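Local coordinates for nitroreductase family protein (Sphingopyxis sp., PDB 7DP1) that probably uses NADPH and a bound flavin mononucleotide to reduce nitro groups of dinitroaniline herbicides, at residues Val21-Thr25 with Gly131-Pro135; Ile37-Ala41 with Ser160-Leu165; Ala106-Ser110 with Pro211-Trp215; Asn128-Phe132 with Gln175-Tyr181. The protein carries 1 engineered substitution. All blocks are in the same frame, centred on the assembly; numbering follows the deposited sequence.

Contact 1: Val21-Thr25 with Gly131-Pro135; sequences VRAFT and GFGAP. With FMN (flavin mononucleotide), chain C.
R22 runs alongside F132 in the same direction, its aliphatic part over one face of the phenyl ring. R22 CG sits nearly above the ring, 3.7 Å from the F132 centroid and 17° off the ring normal, a CH-pi contact. With CG anti to the carbonyl carbon (chi1 -60°) and the chain straight from CG to NE, R22 carries its guanidinium past the ring to the flavin, and the guanidinium plane stands almost perpendicular to the F132 ring. There R22 NE donates to FMN O2 at 2.8 Å, while R22 NH2 gives a nearly straight bond of 3.1 Å to FMN N1, which lies in the guanidinium plane. This paired grip fixes the rotation of the group, and the positive charge would probably stabilise negative charge on the N1-C2-O2 side of a reduced flavin. F132 meets the same oxygen with its edge, F132 CZ 3.9 Å from FMN O2. Farther along, F24 is held between V21 CG1 on one face and A134 CB on the other, the methyl 3.8 Å from the ring centroid; F132 O lies at the edge of the F24 ring, in its plane. R22 N donates to N213 OD1, which helps to hold the arginine's backbone. A basic side chain facing the N1-C2-O2 side of the flavin is typical of the FMN site of the nitroreductase family.

Contact 2: Ile37-Ala41 with Ser160-Leu165; sequences IFEIA and SVMLLL
The F38 ring turns its edge to V161, with F38 CE1 4.0 Å from V161 CG1 and the methyl near the ring plane; packing beside this ring also comes from L222 of the second subunit. Around that edge the contact is aliphatic. I37 and L164 run antiparallel alongside one another, I37 CG2 resting 3.6 Å from L164 CB. Because CG1 of I37 is anti to the carbonyl carbon (chi1 -76°) and the chain then runs extended, CD1 reaches L165 CD2 at 3.5 Å, the two side chains nearly perpendicular. Replacing I37 by an alanine removes both branches and is likely to leave a gap against L164 and L165. L164 CD1 tucks against helix 31-41, 3.3 Å from I37 O and 3.8 Å from A41 CB, with I40 beside it. At the other end the small A41 lets the backbones approach, its CB 3.6 Å from V161 CG2. S160 OG bonds to M156 O and to Q159 NE2 of the second subunit. The axes of segments 37-41 and 160-165 approach to 9.2 Å, their N-to-C directions 134° apart; helices 31-41 and 148-167 make a buried helix-helix contact of the nitroreductase fold beside its dimer interface.

Contact 3: Ala106-Ser110 with Pro211-Trp215; sequences ALYAS and PVNRW
Apolar packing brings W215 against the end of helix 96-109: A106 CB touches the six-membered ring at W215 CE3, 3.3 Å away, and L107 CB approaches W215 CZ2 at 4.0 Å. L107 runs alongside V212, and L107 CD1 is pressed unusually close to V212 CG2 at 3.4 Å. Polar groups meet the indole too. A106 O and L107 N lie over one face, toward its rim, and S110 OG comes obliquely within 3.0 Å of W215 CD1. That hydroxyl is fixed by its bond to A106 O, 2.9 Å long and in the carbonyl plane, with OG standing between the backbone N and the carbonyl carbon (chi1 51°). S110 O meets the proline ring, 3.4 Å from P211 CB. W215 NE1 gives a weak bond to V212 O. Charge enters through R19, which makes a cation-pi contact with W215 and binds W215 O. Without the indole, as with an alanine at W215, A106 and S110 would probably lose their aromatic surface and R19 its cation-pi partner. Here a helix C-terminus docks on the 3-10 turn 211-213 and the loop residue W215, beside the FMN pocket, the L107 side chain about 5 Å from FMN between nearest atoms.

Contact 4: Asn128-Phe132 with Gln175-Tyr181; sequences NYRGF and QECWAMY. With FMN (flavin mononucleotide), chain C.
N128 and Q175 meet beside the flavin, their amide planes 26° apart. N128 OD1 accepts a hydrogen bond from FMN N3 at 2.8 Å and also one from Q175 NE2 at 3.0 Å, so two donors set the turn of its amide. On the other segment E176 N donates to FMN N5 at 2.7 Å and C177 N to FMN O4 at 3.1 Å; the first of these places a backbone N-H on the redox-active nitrogen.

The second shell holds these groups in place. Q175 NE2 has a second bond, 2.8 Å to N128 O, and that carbonyl also accepts from G131 N on the opposite face of its plane. The other end of the Q175 amide is held by W178 NE1, which lies above the carbonyl plane of OE1 at 2.9 Å, and N128 ND2 is bound by F125 O. Y129 OH donates to C177 O from above the carbonyl plane, with M180 N arriving from the opposite face.

Farther out come the rings. Y129 turns its edge to the face of W178, a T-shaped pair with planes 85° apart, and the edge of Y181 points to the face of Y129 in an offset edge-to-face pair. C177 SG lies obliquely beside the Y129 ring, 4.4 Å from its centroid.

Helix 60-74 backs this aromatic cluster, I74 touching both tyrosines. W178 packs on strands 136-143 and 195-204, its ring edge-to-face with F139. Q175 is the last residue of strand 171-175, an outermost strand of the sheet within this chain, and E176 and C177 after it meet the flavin.

In the fold
From the N terminus, the loop after helix 11-17 enters contact 1, which closes a long loop onto the approach to strand 136-143. Helix 31-41 follows and enters contact 2, closing onto helix 148-167, so contacts 1 and 2 cross. The end of helix 96-109 opens contact 3, completed only after strand 195-204; it crosses both. Contact 4 is nested inside the loop of contact 3 and begins where contact 1 ends, sharing G131 and F132. Contacts 1 and 4 both touch FMN, and contacts 1 and 3 touch through N213, whereas contact 2 stands apart, its centre 18 Å or more from the others, joining two helices near the second subunit.

Contact 1: Val21-Thr25 with Gly131-Pro135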
# COMPACT_ATOMS: atom_id res chain seq x y z
N VAL A 21 6.79 1.78 -15.63
CA VAL A 21 7.02 2.06 -17.05
C VAL A 21 7.35 3.53 -17.31
O VAL A 21 6.61 4.43 -16.91
CB VAL A 21 5.78 1.64 -17.87
CG1 VAL A 21 5.84 2.18 -19.26
CG2 VAL A 21 5.65 0.12 -17.87
N ARG A 22 8.48 3.77 -17.97
CA ARG A 22 8.92 5.14 -18.22
C ARG A 22 9.03 5.43 -19.72
O ARG A 22 9.87 6.23 -20.15
CB ARG A 22 10.24 5.42 -17.50
CG ARG A 22 10.11 5.23 -15.99
CD ARG A 22 11.41 5.34 -15.23
NE ARG A 22 11.18 5.15 -13.79
CZ ARG A 22 11.42 4.01 -13.13
NH1 ARG A 22 11.91 2.96 -13.78
NH2 ARG A 22 11.16 3.93 -11.83
N ALA A 23 8.19 4.76 -20.50
CA ALA A 23 8.01 5.08 -21.91
C ALA A 23 6.68 4.54 -22.42
O ALA A 23 6.50 3.32 -22.54
CB ALA A 23 9.15 4.52 -22.74
N PHE A 24 5.78 5.47 -22.73
CA PHE A 24 4.43 5.15 -23.21
C PHE A 24 4.22 5.56 -24.66
O PHE A 24 4.74 6.58 -25.12
CB PHE A 24 3.37 5.85 -22.35
CG PHE A 24 3.41 5.49 -20.89
CD1 PHE A 24 4.25 6.16 -20.03
CD2 PHE A 24 2.58 4.50 -20.38
CE1 PHE A 24 4.28 5.84 -18.68
CE2 PHE A 24 2.61 4.18 -19.04
CZ PHE A 24 3.46 4.85 -18.18
N THR A 25 3.45 4.76 -25.39
CA THR A 25 2.97 5.18 -26.70
C THR A 25 1.87 6.20 -26.44
O THR A 25 1.44 6.34 -25.30
CB THR A 25 2.45 3.99 -27.52
OG1 THR A 25 1.18 3.58 -27.00
CG2 THR A 25 3.42 2.82 -27.45
N GLY A 131 5.17 12.85 -17.16
CA GLY A 131 4.58 11.54 -16.96
C GLY A 131 5.20 10.52 -17.91
O GLY A 131 4.59 9.50 -18.24
N PHE A 132 6.42 10.81 -18.34
CA PHE A 132 7.13 9.97 -19.30
C PHE A 132 6.30 9.78 -20.56
O PHE A 132 6.40 8.74 -21.20
CB PHE A 132 7.48 8.61 -18.69
CG PHE A 132 8.34 8.69 -17.46
CD1 PHE A 132 9.61 9.23 -17.52
CD2 PHE A 132 7.86 8.25 -16.24
CE1 PHE A 132 10.41 9.30 -16.39
CE2 PHE A 132 8.65 8.33 -15.10
CZ PHE A 132 9.93 8.86 -15.18
N GLY A 133 5.46 10.76 -20.87
CA GLY A 133 4.67 10.72 -22.09
C GLY A 133 3.34 9.99 -21.97
O GLY A 133 2.67 9.75 -22.97
N ALA A 134 2.97 9.63 -20.76
CA ALA A 134 1.68 9.01 -20.52
C ALA A 134 0.55 10.01 -20.80
O ALA A 134 0.67 11.19 -20.48
CB ALA A 134 1.59 8.48 -19.12
N PRO A 135 -0.54 9.53 -21.41
CA PRO A 135 -1.70 10.37 -21.77
C PRO A 135 -2.59 10.73 -20.58
O PRO A 135 -3.34 11.69 -20.66
CB PRO A 135 -2.46 9.50 -22.77
CG PRO A 135 -2.13 8.11 -22.35
CD PRO A 135 -0.70 8.15 -21.88
N1 FMN C . 9.84 6.20 -10.25
C2 FMN C . 10.30 7.33 -10.89
O2 FMN C . 11.03 7.24 -11.86
N3 FMN C . 9.95 8.58 -10.44
C4 FMN C . 9.13 8.73 -9.34
O4 FMN C . 8.81 9.87 -8.97
C4A FMN C . 8.68 7.58 -8.69
N5 FMN C . 7.86 7.68 -7.59
C5A FMN C . 7.39 6.56 -6.94
C6 FMN C . 6.56 6.71 -5.84
C7 FMN C . 6.08 5.60 -5.17
C7M FMN C . 5.17 5.74 -3.99
C8 FMN C . 6.42 4.33 -5.61
C8M FMN C . 5.85 3.16 -4.86
C9 FMN C . 7.26 4.17 -6.72
C9A FMN C . 7.75 5.29 -7.39
N10 FMN C . 8.59 5.18 -8.49
C10 FMN C . 9.04 6.32 -9.14
C1' FMN C . 8.99 3.84 -9.04
C2' FMN C . 10.07 3.12 -8.24
O2' FMN C . 11.33 3.64 -8.58
C3' FMN C . 10.01 1.64 -8.62
O3' FMN C . 8.83 1.12 -8.06
C4' FMN C . 11.18 0.82 -8.10
O4' FMN C . 12.43 1.18 -8.66
C5' FMN C . 10.93 -0.63 -8.47
O5' FMN C . 10.87 -0.70 -9.87
P FMN C . 9.58 -1.42 -10.51
O1P FMN C . 9.57 -1.17 -11.99
O2P FMN C . 9.64 -2.90 -10.20
O3P FMN C . 8.33 -0.83 -9.86

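Contact 2: Ile37-Ala41 with Ser160-Leu165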
# COMPACT_ATOMS: atom_id res chain seq x y z
N ILE A 37 -11.66 -0.12 -13.83
CA ILE A 37 -10.57 -0.52 -12.97
C ILE A 37 -10.79 0.03 -11.54
O ILE A 37 -10.55 -0.66 -10.54
CB ILE A 37 -9.22 -0.11 -13.61
CG1 ILE A 37 -8.94 -1.10 -14.74
CG2 ILE A 37 -8.10 -0.08 -12.58
CD1 ILE A 37 -7.72 -0.87 -15.58
N PHE A 38 -11.25 1.27 -11.44
CA PHE A 38 -11.45 1.91 -10.15
C PHE A 38 -12.56 1.29 -9.26
O PHE A 38 -12.39 1.26 -8.04
CB PHE A 38 -11.72 3.40 -10.38
CG PHE A 38 -10.53 4.16 -10.93
CD1 PHE A 38 -9.22 3.80 -10.62
CD2 PHE A 38 -10.73 5.26 -11.76
CE1 PHE A 38 -8.14 4.54 -11.12
CE2 PHE A 38 -9.67 6.00 -12.26
CZ PHE A 38 -8.37 5.65 -11.95
N GLU A 39 -13.68 0.78 -9.81
CA GLU A 39 -14.71 0.16 -8.92
C GLU A 39 -14.16 -1.09 -8.27
O GLU A 39 -14.49 -1.38 -7.12
CB GLU A 39 -16.02 -0.24 -9.60
CG GLU A 39 -16.67 0.83 -10.34
CD GLU A 39 -16.27 0.64 -11.75
OE1 GLU A 39 -15.24 -0.04 -11.92
OE2 GLU A 39 -16.92 1.12 -12.70
N ILE A 40 -13.34 -1.84 -9.01
CA ILE A 40 -12.74 -3.07 -8.46
C ILE A 40 -11.64 -2.73 -7.46
O ILE A 40 -11.54 -3.38 -6.41
CB ILE A 40 -12.14 -3.96 -9.55
CG1 ILE A 40 -13.17 -4.25 -10.66
CG2 ILE A 40 -11.68 -5.26 -8.94
CD1 ILE A 40 -12.63 -5.08 -11.79
N ALA A 41 -10.83 -1.72 -7.76
CA ALA A 41 -9.76 -1.30 -6.84
C ALA A 41 -10.32 -0.83 -5.50
O ALA A 41 -9.65 -0.88 -4.48
CB ALA A 41 -8.91 -0.19 -7.47
N SER A 160 -3.52 -1.99 -5.88
CA SER A 160 -4.67 -2.61 -6.56
C SER A 160 -4.83 -2.04 -7.97
O SER A 160 -4.99 -2.79 -8.95
CB SER A 160 -5.94 -2.40 -5.75
OG SER A 160 -5.81 -3.03 -4.48
N VAL A 161 -4.76 -0.71 -8.08
CA VAL A 161 -4.92 -0.08 -9.40
C VAL A 161 -3.84 -0.53 -10.38
O VAL A 161 -4.11 -0.92 -11.51
CB VAL A 161 -4.93 1.45 -9.25
CG1 VAL A 161 -4.95 2.14 -10.62
CG2 VAL A 161 -6.14 1.85 -8.39
N MET A 162 -2.59 -0.50 -9.93
CA MET A 162 -1.47 -0.82 -10.79
C MET A 162 -1.56 -2.27 -11.31
O MET A 162 -1.25 -2.55 -12.46
CB MET A 162 -0.17 -0.60 -10.03
CG MET A 162 0.10 0.89 -9.77
SD MET A 162 1.73 1.10 -9.06
CE MET A 162 1.39 0.73 -7.36
N LEU A 163 -1.97 -3.19 -10.45
CA LEU A 163 -2.15 -4.57 -10.89
C LEU A 163 -3.30 -4.73 -11.86
O LEU A 163 -3.18 -5.47 -12.83
CB LEU A 163 -2.36 -5.48 -9.68
CG LEU A 163 -1.11 -5.60 -8.82
CD1 LEU A 163 -1.39 -6.45 -7.60
CD2 LEU A 163 -0.01 -6.22 -9.67
N LEU A 164 -4.42 -4.03 -11.62
CA LEU A 164 -5.57 -4.10 -12.53
C LEU A 164 -5.24 -3.56 -13.92
O LEU A 164 -5.75 -4.06 -14.93
CB LEU A 164 -6.75 -3.32 -11.95
CG LEU A 164 -7.42 -4.02 -10.77
CD1 LEU A 164 -8.30 -3.05 -9.94
CD2 LEU A 164 -8.22 -5.19 -11.26
N LEU A 165 -4.39 -2.54 -13.96
CA LEU A 165 -3.97 -1.96 -15.23
C LEU A 165 -3.24 -3.00 -16.06
O LEU A 165 -3.57 -3.24 -17.22
CB LEU A 165 -3.07 -0.75 -14.99
CG LEU A 165 -3.78 0.52 -14.49
CD1 LEU A 165 -2.75 1.59 -14.13
CD2 LEU A 165 -4.76 1.03 -15.55

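Contact 3: Ala106-Ser110 with Pro211-Trp215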
# COMPACT_ATOMS: atom_id res chain seq x y z
N ALA A 106 20.53 0.63 -13.25
CA ALA A 106 19.88 -0.11 -14.32
C ALA A 106 18.97 0.74 -15.19
O ALA A 106 18.89 0.54 -16.41
CB ALA A 106 19.11 -1.27 -13.73
N LEU A 107 18.31 1.73 -14.58
CA LEU A 107 17.42 2.64 -15.30
C LEU A 107 18.15 3.50 -16.33
O LEU A 107 17.67 3.67 -17.45
CB LEU A 107 16.68 3.55 -14.31
CG LEU A 107 15.87 4.72 -14.90
CD1 LEU A 107 14.87 4.23 -15.91
CD2 LEU A 107 15.17 5.51 -13.80
N TYR A 108 19.32 4.00 -15.97
CA TYR A 108 20.08 4.85 -16.88
C TYR A 108 20.98 4.06 -17.80
O TYR A 108 21.24 4.49 -18.92
CB TYR A 108 20.89 5.88 -16.11
CG TYR A 108 20.08 7.08 -15.68
CD1 TYR A 108 18.70 6.99 -15.52
CD2 TYR A 108 20.68 8.30 -15.48
CE1 TYR A 108 17.96 8.09 -15.15
CE2 TYR A 108 19.95 9.40 -15.10
CZ TYR A 108 18.59 9.30 -14.94
OH TYR A 108 17.86 10.40 -14.57
N ALA A 109 21.47 2.92 -17.31
CA ALA A 109 22.30 2.04 -18.11
C ALA A 109 21.58 1.67 -19.40
O ALA A 109 22.19 1.57 -20.47
CB ALA A 109 22.68 0.79 -17.34
N SER A 110 20.26 1.49 -19.29
CA SER A 110 19.44 1.23 -20.46
C SER A 110 18.92 2.53 -21.09
O SER A 110 17.73 2.66 -21.37
CB SER A 110 18.27 0.33 -20.09
OG SER A 110 17.60 0.85 -18.97
N PRO A 211 14.01 0.64 -24.21
CA PRO A 211 15.11 0.07 -23.42
C PRO A 211 14.82 0.30 -21.94
O PRO A 211 15.04 -0.57 -21.08
CB PRO A 211 16.33 0.87 -23.87
CG PRO A 211 15.78 2.16 -24.40
CD PRO A 211 14.43 1.82 -24.98
N VAL A 212 14.26 1.47 -21.68
CA VAL A 212 13.93 1.90 -20.35
C VAL A 212 12.92 0.94 -19.72
O VAL A 212 12.87 0.82 -18.51
CB VAL A 212 13.36 3.34 -20.38
CG1 VAL A 212 11.94 3.34 -20.92
CG2 VAL A 212 13.41 3.97 -19.01
N ASN A 213 12.18 0.21 -20.55
CA ASN A 213 11.14 -0.71 -20.07
C ASN A 213 11.47 -2.20 -20.03
O ASN A 213 10.59 -3.00 -19.71
CB ASN A 213 9.88 -0.56 -20.92
CG ASN A 213 9.22 0.79 -20.77
OD1 ASN A 213 9.36 1.45 -19.74
ND2 ASN A 213 8.49 1.21 -21.79
N ARG A 214 12.70 -2.61 -20.33
CA ARG A 214 12.94 -4.04 -20.49
C ARG A 214 14.05 -4.63 -19.62
O ARG A 214 14.18 -5.86 -19.51
CB ARG A 214 13.27 -4.35 -21.96
CG ARG A 214 12.22 -3.93 -22.97
CD ARG A 214 12.54 -4.54 -24.34
NE ARG A 214 12.46 -6.00 -24.26
CZ ARG A 214 13.12 -6.84 -25.04
NH1 ARG A 214 13.95 -6.38 -25.97
NH2 ARG A 214 12.97 -8.15 -24.88
N TRP A 215 14.82 -3.77 -18.96
CA TRP A 215 15.85 -4.24 -18.04
C TRP A 215 15.22 -4.89 -16.81
O TRP A 215 14.17 -4.46 -16.34
CB TRP A 215 16.77 -3.08 -17.64
CG TRP A 215 16.03 -1.90 -17.07
CD1 TRP A 215 15.44 -0.89 -17.77
CD2 TRP A 215 15.76 -1.64 -15.69
NE1 TRP A 215 14.85 0.00 -16.91
CE2 TRP A 215 15.02 -0.44 -15.63
CE3 TRP A 215 16.08 -2.30 -14.49
CZ2 TRP A 215 14.60 0.12 -14.42
CZ3 TRP A 215 15.66 -1.74 -13.29
CH2 TRP A 215 14.92 -0.54 -13.27

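Contact 4: Asn128-Phe132 with Gln175-Tyr181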
# COMPACT_ATOMS: atom_id res chain seq x y z
N ASN A 128 10.03 12.94 -15.94
CA ASN A 128 9.06 12.62 -14.89
C ASN A 128 7.89 13.59 -14.95
O ASN A 128 6.73 13.22 -14.77
CB ASN A 128 9.70 12.69 -13.49
CG ASN A 128 10.30 11.37 -13.03
OD1 ASN A 128 9.63 10.56 -12.39
ND2 ASN A 128 11.59 11.17 -13.29
N TYR A 129 8.22 14.85 -15.18
CA TYR A 129 7.21 15.90 -15.10
C TYR A 129 6.40 16.02 -16.39
O TYR A 129 5.54 16.89 -16.51
CB TYR A 129 7.89 17.21 -14.69
CG TYR A 129 8.44 17.07 -13.29
CD1 TYR A 129 7.59 16.95 -12.19
CD2 TYR A 129 9.82 17.01 -13.05
CE1 TYR A 129 8.09 16.80 -10.90
CE2 TYR A 129 10.33 16.86 -11.76
CZ TYR A 129 9.46 16.76 -10.69
OH TYR A 129 9.95 16.62 -9.42
N ARG A 130 6.64 15.10 -17.33
CA ARG A 130 5.71 14.87 -18.42
C ARG A 130 5.10 13.46 -18.34
O ARG A 130 4.53 12.97 -19.31
CB ARG A 130 6.42 15.00 -19.77
CG ARG A 130 7.43 16.12 -19.86
CD ARG A 130 8.11 16.10 -21.23
NE ARG A 130 7.75 17.23 -22.08
CZ ARG A 130 8.31 18.43 -22.01
NH1 ARG A 130 9.25 18.67 -21.11
NH2 ARG A 130 7.92 19.40 -22.83
N GLY A 131 5.17 12.85 -17.16
CA GLY A 131 4.58 11.54 -16.96
C GLY A 131 5.20 10.52 -17.91
O GLY A 131 4.59 9.50 -18.24
N PHE A 132 6.42 10.81 -18.34
CA PHE A 132 7.13 9.97 -19.30
C PHE A 132 6.30 9.78 -20.56
O PHE A 132 6.40 8.74 -21.20
CB PHE A 132 7.48 8.61 -18.69
CG PHE A 132 8.34 8.69 -17.46
CD1 PHE A 132 9.61 9.23 -17.52
CD2 PHE A 132 7.86 8.25 -16.24
CE1 PHE A 132 10.41 9.30 -16.39
CE2 PHE A 132 8.65 8.33 -15.10
CZ PHE A 132 9.93 8.86 -15.18
N GLN A 175 4.57 7.94 -9.17
CA GLN A 175 5.51 9.07 -9.18
C GLN A 175 5.38 9.97 -7.97
O GLN A 175 4.43 10.74 -7.88
CB GLN A 175 5.30 9.93 -10.42
CG GLN A 175 5.65 9.32 -11.74
CD GLN A 175 5.59 10.36 -12.83
OE1 GLN A 175 4.52 10.74 -13.29
NE2 GLN A 175 6.76 10.87 -13.24
N GLU A 176 6.37 9.93 -7.08
CA GLU A 176 6.37 10.85 -5.94
C GLU A 176 6.95 12.20 -6.31
O GLU A 176 6.91 13.14 -5.52
CB GLU A 176 7.17 10.26 -4.79
CG GLU A 176 6.31 9.67 -3.72
CD GLU A 176 7.04 8.57 -2.96
OE1 GLU A 176 8.25 8.38 -3.19
OE2 GLU A 176 6.37 7.90 -2.15
N CYS A 177 7.51 12.30 -7.51
CA CYS A 177 8.16 13.54 -7.93
C CYS A 177 7.21 14.74 -7.89
O CYS A 177 7.63 15.88 -7.64
CB CYS A 177 8.73 13.38 -9.34
SG CYS A 177 7.49 12.95 -10.58
N TRP A 178 5.91 14.49 -8.09
CA TRP A 178 4.90 15.54 -8.07
C TRP A 178 4.73 16.17 -6.69
O TRP A 178 4.35 17.34 -6.56
CB TRP A 178 3.55 14.98 -8.57
CG TRP A 178 3.65 14.51 -10.02
CD1 TRP A 178 3.77 13.22 -10.45
CD2 TRP A 178 3.71 15.34 -11.19
NE1 TRP A 178 3.89 13.19 -11.82
CE2 TRP A 178 3.85 14.48 -12.30
CE3 TRP A 178 3.65 16.72 -11.41
CZ2 TRP A 178 3.92 14.96 -13.61
CZ3 TRP A 178 3.72 17.20 -12.72
CH2 TRP A 178 3.85 16.32 -13.80
N ALA A 179 5.03 15.39 -5.64
CA ALA A 179 4.93 15.92 -4.29
C ALA A 179 5.99 16.99 -4.02
O ALA A 179 5.88 17.74 -3.06
CB ALA A 179 5.03 14.77 -3.25
N MET A 180 7.01 17.08 -4.88
CA MET A 180 7.98 18.18 -4.84
C MET A 180 7.37 19.55 -5.11
O MET A 180 7.97 20.57 -4.78
CB MET A 180 9.12 17.95 -5.84
CG MET A 180 10.10 16.86 -5.40
SD MET A 180 11.21 17.49 -4.12
CE MET A 180 10.31 17.10 -2.62
N TYR A 181 6.21 19.57 -5.74
CA TYR A 181 5.53 20.84 -6.05
C TYR A 181 4.06 20.71 -5.70
O TYR A 181 3.20 21.16 -6.46
CB TYR A 181 5.66 21.21 -7.54
CG TYR A 181 7.07 21.25 -8.02
CD1 TYR A 181 7.88 22.35 -7.77
CD2 TYR A 181 7.61 20.17 -8.71
CE1 TYR A 181 9.19 22.38 -8.19
CE2 TYR A 181 8.93 20.19 -9.14
CZ TYR A 181 9.71 21.31 -8.87
OH TYR A 181 11.02 21.35 -9.30
N1 FMN C . 9.84 6.20 -10.25
C2 FMN C . 10.30 7.33 -10.89
O2 FMN C . 11.03 7.24 -11.86
N3 FMN C . 9.95 8.58 -10.44
C4 FMN C . 9.13 8.73 -9.34
O4 FMN C . 8.81 9.87 -8.97
C4A FMN C . 8.68 7.58 -8.69
N5 FMN C . 7.86 7.68 -7.59
C5A FMN C . 7.39 6.56 -6.94
C6 FMN C . 6.56 6.71 -5.84
C7 FMN C . 6.08 5.60 -5.17
C7M FMN C . 5.17 5.74 -3.99
C8 FMN C . 6.42 4.33 -5.61
C8M FMN C . 5.85 3.16 -4.86
C9 FMN C . 7.26 4.17 -6.72
C9A FMN C . 7.75 5.29 -7.39
N10 FMN C . 8.59 5.18 -8.49
C10 FMN C . 9.04 6.32 -9.14
C1' FMN C . 8.99 3.84 -9.04
C2' FMN C . 10.07 3.12 -8.24
O2' FMN C . 11.33 3.64 -8.58
C3' FMN C . 10.01 1.64 -8.62
O3' FMN C . 8.83 1.12 -8.06
C4' FMN C . 11.18 0.82 -8.10
O4' FMN C . 12.43 1.18 -8.66
C5' FMN C . 10.93 -0.63 -8.47
O5' FMN C . 10.87 -0.70 -9.87
P FMN C . 9.58 -1.42 -10.51
O1P FMN C . 9.57 -1.17 -11.99
O2P FMN C . 9.64 -2.90 -10.20
O3P FMN C . 8.33 -0.83 -9.86